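Local atomic coordinates of cyclase (Uncultured organism, PDB entry 5IBZ), a protein that belongs to the putative cyclase family, may have arylformamidase activity, and binds acetylphosphate in the crystal. Residues A251-P256 / P266-L271; Y176-A181 / T227-D232. All blocks are in the same frame, centred on the assembly; numbering follows the deposited sequence.

Contact 1: residues A251-P256 / P266-L271. With UVW (acetylphosphate), chain F.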
ATOM      1  N   ALA B 251      -0.657   5.794 -23.581  1.00 10.65           N
ATOM      2  CA  ALA B 251      -1.559   6.945 -23.536  1.00 11.96           C
ATOM      3  C   ALA B 251      -2.696   6.947 -24.564  1.00 12.52           C
ATOM      4  O   ALA B 251      -3.425   7.932 -24.648  1.00 11.02           O
ATOM      5  CB  ALA B 251      -0.749   8.205 -23.711  1.00 14.08           C
ATOM      6  N   LEU B 252      -2.794   5.886 -25.362  1.00 10.14           N
ATOM      7  CA  LEU B 252      -3.729   5.756 -26.502  1.00  8.62           C
ATOM      8  C   LEU B 252      -3.484   6.769 -27.612  1.00  9.51           C
ATOM      9  O   LEU B 252      -3.142   6.387 -28.733  1.00 10.65           O
ATOM     10  CB  LEU B 252      -5.198   5.855 -26.057  1.00 10.35           C
ATOM     11  CG  LEU B 252      -6.169   5.713 -27.249  1.00 10.46           C
ATOM     12  CD1 LEU B 252      -5.933   4.435 -28.038  1.00 10.82           C
ATOM     13  CD2 LEU B 252      -7.617   5.784 -26.773  1.00 10.54           C
ATOM     14  N   GLU B 253      -3.640   8.053 -27.319  1.00  9.71           N
ATOM     15  CA  GLU B 253      -3.337   9.042 -28.340  1.00 11.54           C
ATOM     16  C   GLU B 253      -1.839   9.280 -28.438  1.00 13.46           C
ATOM     17  O   GLU B 253      -1.076   8.971 -27.514  1.00 11.07           O
ATOM     18  CB  GLU B 253      -4.081  10.350 -28.080  1.00 18.46           C
ATOM     19  CG  GLU B 253      -3.574  11.206 -26.978  1.00 17.28           C
ATOM     20  CD  GLU B 253      -4.455  12.472 -26.806  1.00 16.21           C
ATOM     21  OE1 GLU B 253      -4.441  13.381 -27.669  1.00 20.38           O
ATOM     22  OE2 GLU B 253      -5.186  12.499 -25.808  1.00 20.60           O
ATOM     23  N   ARG B 254      -1.430   9.803 -29.583  1.00 10.89           N
ATOM     24  CA  ARG B 254      -0.042  10.168 -29.817  1.00 10.25           C
ATOM     25  C   ARG B 254       0.382  11.225 -28.797  1.00 12.80           C
ATOM     26  O   ARG B 254      -0.348  12.187 -28.541  1.00 14.13           O
ATOM     27  CB  ARG B 254       0.137  10.676 -31.245  1.00 10.86           C
ATOM     28  CG  ARG B 254       1.583  10.846 -31.683  1.00 12.67           C
ATOM     29  CD  ARG B 254       2.057  12.277 -31.632  1.00 15.43           C
ATOM     30  NE  ARG B 254       3.423  12.374 -32.143  1.00 15.12           N
ATOM     31  CZ  ARG B 254       4.182  13.459 -32.027  1.00 21.34           C
ATOM     32  NH1 ARG B 254       5.412  13.474 -32.524  1.00 22.73           N
ATOM     33  NH2 ARG B 254       3.705  14.532 -31.422  1.00 23.81           N
ATOM     34  N   VAL B 255       1.555  11.026 -28.211  1.00 11.91           N
ATOM     35  CA  VAL B 255       2.095  11.931 -27.195  1.00 14.56           C
ATOM     36  C   VAL B 255       3.355  12.595 -27.729  1.00 14.09           C
ATOM     37  O   VAL B 255       4.249  11.905 -28.221  1.00 15.79           O
ATOM     38  CB  VAL B 255       2.452  11.180 -25.897  1.00 22.56           C
ATOM     39  CG1 VAL B 255       3.101  12.127 -24.889  1.00 28.77           C
ATOM     40  CG2 VAL B 255       1.220  10.512 -25.313  1.00 31.84           C
ATOM     41  N   PRO B 256       3.434  13.931 -27.628  1.00 18.23           N
ATOM     42  CA  PRO B 256       4.580  14.669 -28.166  1.00 28.58           C
ATOM     43  C   PRO B 256       5.789  14.627 -27.267  1.00 29.35           C
ATOM     44  O   PRO B 256       5.697  14.115 -26.152  1.00 24.20           O
ATOM     45  CB  PRO B 256       4.052  16.100 -28.254  1.00 31.32           C
ATOM     46  CG  PRO B 256       3.113  16.183 -27.125  1.00 31.02           C
ATOM     47  CD  PRO B 256       2.412  14.855 -27.103  1.00 25.28           C
ATOM     48  N   PRO B 266      -5.937  16.398 -26.759  1.00 20.30           N
ATOM     49  CA  PRO B 266      -7.318  16.623 -27.156  1.00 21.90           C
ATOM     50  C   PRO B 266      -8.113  15.323 -27.282  1.00 21.42           C
ATOM     51  O   PRO B 266      -9.314  15.346 -27.010  1.00 17.64           O
ATOM     52  CB  PRO B 266      -7.182  17.325 -28.505  1.00 25.00           C
ATOM     53  CG  PRO B 266      -5.827  16.941 -29.013  1.00 26.50           C
ATOM     54  CD  PRO B 266      -4.983  16.852 -27.795  1.00 21.91           C
ATOM     55  N   VAL B 267      -7.479  14.214 -27.670  1.00 16.85           N
ATOM     56  CA  VAL B 267      -8.239  12.968 -27.870  1.00 12.62           C
ATOM     57  C   VAL B 267      -8.800  12.457 -26.537  1.00 13.12           C
ATOM     58  O   VAL B 267      -9.939  11.995 -26.477  1.00 11.44           O
ATOM     59  CB  VAL B 267      -7.385  11.877 -28.551  1.00 13.76           C
ATOM     60  CG1 VAL B 267      -8.163  10.570 -28.673  1.00 15.00           C
ATOM     61  CG2 VAL B 267      -6.917  12.362 -29.929  1.00 14.66           C
ATOM     62  N   HIS B 268      -8.013  12.522 -25.466  1.00 13.10           N
ATOM     63  CA  HIS B 268      -8.512  12.155 -24.142  1.00 11.99           C
ATOM     64  C   HIS B 268      -9.778  12.923 -23.799  1.00 12.50           C
ATOM     65  O   HIS B 268     -10.783  12.360 -23.363  1.00 13.46           O
ATOM     66  CB  HIS B 268      -7.476  12.458 -23.069  1.00 15.25           C
ATOM     67  CG  HIS B 268      -6.480  11.369 -22.874  1.00 19.53           C
ATOM     68  ND1 HIS B 268      -5.419  11.178 -23.731  1.00 23.90           N
ATOM     69  CD2 HIS B 268      -6.382  10.410 -21.928  1.00 26.88           C
ATOM     70  CE1 HIS B 268      -4.709  10.147 -23.317  1.00 24.67           C
ATOM     71  NE2 HIS B 268      -5.272   9.662 -22.225  1.00 29.82           N
ATOM     72  N   GLY B 269      -9.708  14.228 -23.987  1.00 12.88           N
ATOM     73  CA  GLY B 269     -10.824  15.096 -23.673  1.00 12.27           C
ATOM     74  C   GLY B 269     -12.035  14.784 -24.519  1.00 11.58           C
ATOM     75  O   GLY B 269     -13.157  14.664 -24.008  1.00 13.95           O
ATOM     76  N   ASN B 270     -11.833  14.668 -25.828  1.00 11.13           N
ATOM     77  CA  ASN B 270     -12.953  14.420 -26.725  1.00 11.46           C
ATOM     78  C   ASN B 270     -13.565  13.040 -26.468  1.00  9.49           C
ATOM     79  O   ASN B 270     -14.781  12.908 -26.440  1.00 12.58           O
ATOM     80  CB  ASN B 270     -12.528  14.527 -28.194  1.00 10.90           C
ATOM     81  CG  ASN B 270     -12.225  15.959 -28.635  1.00 19.34           C
ATOM     82  OD1 ASN B 270     -11.406  16.170 -29.524  1.00 27.67           O
ATOM     83  ND2 ASN B 270     -12.894  16.929 -28.044  1.00 27.64           N
ATOM     84  N   LEU B 271     -12.740  12.003 -26.288  1.00  9.36           N
ATOM     85  CA  LEU B 271     -13.323  10.684 -26.081  1.00  9.04           C
ATOM     86  C   LEU B 271     -14.044  10.575 -24.744  1.00  9.42           C
ATOM     87  O   LEU B 271     -15.207  10.176 -24.683  1.00  9.22           O
ATOM     88  CB  LEU B 271     -12.268   9.592 -26.170  1.00 11.72           C
ATOM     89  CG  LEU B 271     -11.686   9.362 -27.564  1.00 11.60           C
ATOM     90  CD1 LEU B 271     -10.732   8.164 -27.517  1.00 10.24           C
ATOM     91  CD2 LEU B 271     -12.725   9.177 -28.646  1.00 13.57           C
TER
HETATM   92  C1  UVW F 401      -1.367  10.094 -19.015  1.00 44.05           C
HETATM   93  O1  UVW F 401      -1.292   9.880 -17.853  1.00 54.91           O
HETATM   94  C1M UVW F 401      -0.438  11.115 -19.667  1.00 43.15           C
HETATM   95  O2  UVW F 401      -2.296   9.423 -19.815  1.00 27.99           O
HETATM   96  P   UVW F 401      -3.447   8.414 -19.215  1.00 20.73           P
HETATM   97  O1P UVW F 401      -4.156   9.037 -18.035  1.00 22.07           O
HETATM   98  O2P UVW F 401      -4.412   8.172 -20.352  1.00 26.99           O
HETATM   99  O3P UVW F 401      -2.857   7.099 -18.776  1.00 27.93           O

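Contact 2: residues Y176-A181 / T227-D232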
ATOM      1  N   TYR B 176       4.725   8.083 -34.244  1.00 12.68           N
ATOM      2  CA  TYR B 176       3.844   8.099 -35.404  1.00 10.71           C
ATOM      3  C   TYR B 176       2.392   8.386 -35.012  1.00 11.84           C
ATOM      4  O   TYR B 176       1.851   7.771 -34.092  1.00 12.73           O
ATOM      5  CB  TYR B 176       3.925   6.780 -36.160  1.00 13.85           C
ATOM      6  CG  TYR B 176       2.988   6.773 -37.347  1.00 11.23           C
ATOM      7  CD1 TYR B 176       3.261   7.538 -38.471  1.00 15.53           C
ATOM      8  CD2 TYR B 176       1.826   6.024 -37.332  1.00 12.48           C
ATOM      9  CE1 TYR B 176       2.400   7.561 -39.552  1.00 12.41           C
ATOM     10  CE2 TYR B 176       0.964   6.033 -38.412  1.00 10.85           C
ATOM     11  CZ  TYR B 176       1.257   6.799 -39.520  1.00 13.87           C
ATOM     12  OH  TYR B 176       0.406   6.842 -40.605  1.00 16.05           O
ATOM     13  N   THR B 177       1.759   9.319 -35.723  1.00 13.07           N
ATOM     14  CA  THR B 177       0.336   9.606 -35.497  1.00 10.99           C
ATOM     15  C   THR B 177      -0.546   8.723 -36.380  1.00 11.34           C
ATOM     16  O   THR B 177      -0.528   8.822 -37.603  1.00 10.72           O
ATOM     17  CB  THR B 177       0.012  11.093 -35.750  1.00 13.79           C
ATOM     18  OG1 THR B 177       0.745  11.912 -34.831  1.00 14.43           O
ATOM     19  CG2 THR B 177      -1.484  11.360 -35.561  1.00 14.52           C
ATOM     20  N   ILE B 178      -1.312   7.849 -35.735  1.00 10.67           N
ATOM     21  CA  ILE B 178      -2.235   6.957 -36.423  1.00 11.95           C
ATOM     22  C   ILE B 178      -3.517   7.715 -36.754  1.00 11.77           C
ATOM     23  O   ILE B 178      -4.172   8.263 -35.886  1.00 10.45           O
ATOM     24  CB  ILE B 178      -2.544   5.715 -35.570  1.00  9.23           C
ATOM     25  CG1 ILE B 178      -1.247   4.959 -35.277  1.00 10.01           C
ATOM     26  CG2 ILE B 178      -3.553   4.809 -36.277  1.00 11.77           C
ATOM     27  CD1 ILE B 178      -1.386   3.922 -34.180  1.00 10.21           C
ATOM     28  N   THR B 179      -3.854   7.714 -38.031  1.00 11.15           N
ATOM     29  CA  THR B 179      -4.943   8.511 -38.573  1.00 10.76           C
ATOM     30  C   THR B 179      -6.191   7.707 -38.876  1.00 10.87           C
ATOM     31  O   THR B 179      -6.177   6.474 -38.902  1.00 11.46           O
ATOM     32  CB  THR B 179      -4.512   9.161 -39.887  1.00 13.10           C
ATOM     33  OG1 THR B 179      -4.268   8.114 -40.838  1.00 13.53           O
ATOM     34  CG2 THR B 179      -3.260  10.015 -39.700  1.00 13.72           C
ATOM     35  N   ARG B 180      -7.272   8.419 -39.164  1.00 10.47           N
ATOM     36  CA  ARG B 180      -8.491   7.816 -39.686  1.00 11.08           C
ATOM     37  C   ARG B 180      -8.196   6.938 -40.903  1.00 11.55           C
ATOM     38  O   ARG B 180      -8.683   5.807 -41.013  1.00 11.22           O
ATOM     39  CB  ARG B 180      -9.501   8.902 -40.079  1.00 11.47           C
ATOM     40  CG  ARG B 180     -10.814   8.352 -40.672  1.00 12.25           C
ATOM     41  CD  ARG B 180     -11.642   9.467 -41.319  1.00 12.51           C
ATOM     42  NE  ARG B 180     -12.888   8.933 -41.877  1.00 12.52           N
ATOM     43  CZ  ARG B 180     -14.091   9.050 -41.313  1.00 13.55           C
ATOM     44  NH1 ARG B 180     -14.261   9.768 -40.206  1.00 12.14           N
ATOM     45  NH2 ARG B 180     -15.137   8.481 -41.888  1.00 13.50           N
ATOM     46  N   ALA B 181      -7.412   7.457 -41.835  1.00 11.28           N
ATOM     47  CA  ALA B 181      -7.117   6.727 -43.055  1.00 13.54           C
ATOM     48  C   ALA B 181      -6.350   5.438 -42.750  1.00 14.00           C
ATOM     49  O   ALA B 181      -6.575   4.418 -43.386  1.00 15.15           O
ATOM     50  CB  ALA B 181      -6.330   7.604 -44.002  1.00 15.72           C
ATOM     51  N   THR B 227       3.997   6.821 -30.247  1.00 10.99           N
ATOM     52  CA  THR B 227       2.982   6.592 -31.272  1.00 11.35           C
ATOM     53  C   THR B 227       1.585   6.398 -30.673  1.00  9.83           C
ATOM     54  O   THR B 227       1.423   5.818 -29.604  1.00  9.31           O
ATOM     55  CB  THR B 227       3.338   5.361 -32.143  1.00 14.28           C
ATOM     56  OG1 THR B 227       2.368   5.204 -33.189  1.00 13.63           O
ATOM     57  CG2 THR B 227       3.383   4.091 -31.329  1.00 13.35           C
ATOM     58  N   GLY B 228       0.567   6.902 -31.358  1.00 10.46           N
ATOM     59  CA  GLY B 228      -0.809   6.652 -30.941  1.00  8.73           C
ATOM     60  C   GLY B 228      -1.777   7.332 -31.892  1.00  9.46           C
ATOM     61  O   GLY B 228      -1.355   7.895 -32.913  1.00 10.37           O
ATOM     62  N   ILE B 229      -3.065   7.278 -31.572  1.00 10.12           N
ATOM     63  CA  ILE B 229      -4.064   7.865 -32.455  1.00  8.78           C
ATOM     64  C   ILE B 229      -4.086   9.389 -32.376  1.00 11.27           C
ATOM     65  O   ILE B 229      -3.772   9.998 -31.353  1.00 10.53           O
ATOM     66  CB  ILE B 229      -5.487   7.294 -32.192  1.00  9.17           C
ATOM     67  CG1 ILE B 229      -5.973   7.563 -30.764  1.00  9.52           C
ATOM     68  CG2 ILE B 229      -5.487   5.812 -32.545  1.00 10.60           C
ATOM     69  CD1 ILE B 229      -7.449   7.191 -30.528  1.00 11.13           C
ATOM     70  N   GLY B 230      -4.421   9.997 -33.514  1.00 11.07           N
ATOM     71  CA  GLY B 230      -4.496  11.441 -33.628  1.00 11.03           C
ATOM     72  C   GLY B 230      -5.912  11.983 -33.609  1.00 10.23           C
ATOM     73  O   GLY B 230      -6.882  11.242 -33.522  1.00 12.59           O
ATOM     74  N   SER B 231      -6.015  13.303 -33.687  1.00 11.47           N
ATOM     75  CA  SER B 231      -7.300  13.970 -33.515  1.00 12.14           C
ATOM     76  C   SER B 231      -8.339  13.594 -34.581  1.00 10.72           C
ATOM     77  O   SER B 231      -9.534  13.618 -34.289  1.00 14.14           O
ATOM     78  CB  SER B 231      -7.113  15.484 -33.503  1.00 20.00           C
ATOM     79  OG  SER B 231      -6.586  15.917 -34.738  1.00 28.36           O
ATOM     80  N   ASP B 232      -7.929  13.255 -35.802  1.00 12.64           N
ATOM     81  CA  ASP B 232      -8.937  12.993 -36.830  1.00 12.68           C
ATOM     82  C   ASP B 232      -9.512  11.579 -36.722  1.00 13.50           C
ATOM     83  O   ASP B 232     -10.392  11.208 -37.501  1.00 13.37           O
ATOM     84  CB  ASP B 232      -8.379  13.301 -38.248  1.00 15.08           C
ATOM     85  CG  ASP B 232      -7.690  12.126 -38.929  1.00 16.87           C
ATOM     86  OD1 ASP B 232      -7.284  11.145 -38.276  1.00 15.72           O
ATOM     87  OD2 ASP B 232      -7.532  12.224 -40.166  1.00 18.23           O
TER
HETATM   88  O   HOH W   1     -12.507  11.712 -38.971  1.00 19.78           O
HETATM   89  O   HOH W   2      -6.884  10.468 -42.118  1.00 13.43           O

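Contact 1: residues A251-P256 / P266-L271
Glu253 OE2 is gripped by two N-H groups of His268, the ring and the backbone. His268 ND1 gives it a nearly straight bond (169°), modelled with ND1 2.5 Å from Glu253 OE2, short enough that the exact length is doubtful. His268 N reaches Glu253 OE2 at 2.8 Å from above the carboxylate plane. The second oxygen is also held, since Val267 N donates to Glu253 OE1 on its syn side at 3.2 Å. Three bonds from the first turn of helix 266-275 thus fix the rotation of the carboxylate. The carboxylate and imidazole planes lie only 14° apart. Glu253 CG sits between the backbone N and the carbonyl carbon (chi1 75°), from where the chain extends past Val267, whose CB lies 3.7 Å from Glu253 CB. Away from the polar centre, Leu252 CD2 meets Leu271 CD1 at 4.0 Å, their side chains crossing at about a right angle. Elsewhere on the imidazole edge, His268 NE2 donates to acetylphosphate O2P at a similarly doubtful 2.5 Å, while His119 and Arg69 bind the same ligand. This is a buried histidine-carboxylate pair in which Glu253, as second shell, is placed to orient a ligand-binding histidine of the acetylphosphate pocket.

Contact 2: residues Y176-A181 / T227-D232
Thr177 lays its methyl over the backbone of Gly230, CG2 lying 3.6 Å from Gly230 CA. OG1 of Thr177 is anti to the carbonyl carbon (chi1 -62°), which leaves CG2 anti to the backbone N. Strands 177-178 and 228-229 run parallel here. Ile178 N donates to Gly228 O at 2.8 Å, and Ile178 O accepts from Gly230 N at 2.9 Å. On the face that carries Ile178 and Ile229, Ile178 CB lies 4.2 Å from Ile229 CG2. Tyr176 O takes two donors: Gly228 N comes nearly along the C=O axis, whereas the hydroxyl of Thr227 arrives at a C=O...donor angle of 129°, with OG1 2.8 Å from Tyr176 O. An alanine in place of Thr227 would probably leave Tyr176 O with the Gly228 N-H as its remaining donor in this contact and weaken the hold on that end of the ladder. Beyond the strands, Asp232 OD1 accepts from Arg180 N on its syn side at 2.9 Å, and water joins Asp232 OD2 to Ala181 N. Thr179 is the N-cap, its OG1 bonded to Asp182 N. The guanidinium of Arg180 instead forms a salt bridge with Glu239 of helix 233-239. Strand 177-178 runs through Thr179 into helix 180-190, and strand 228-229 is followed by helix 233-239, where Ile237 packs on Ile229.

The two contacts meet at one loop: Leu252 O and Arg254 N probably hydrogen-bond to Ile229 N and O, so the strand paired in contact 2 also borders the loop that carries Glu253. The centres of contact 1 and contact 2 are about 10 Å apart, on the same side of the chain's centre. Contact 1 is buried and joins a loop to a helix start through carboxylate and imidazole, beside the ligand. Contact 2 is partly buried; its core is backbone pairing, and its outer end relies on an exposed aspartate and waters. Both place a carboxylate at a helix N-terminus, but only that of contact 1 also engages a ligand-binding side chain. Helix 233-239 packs against both.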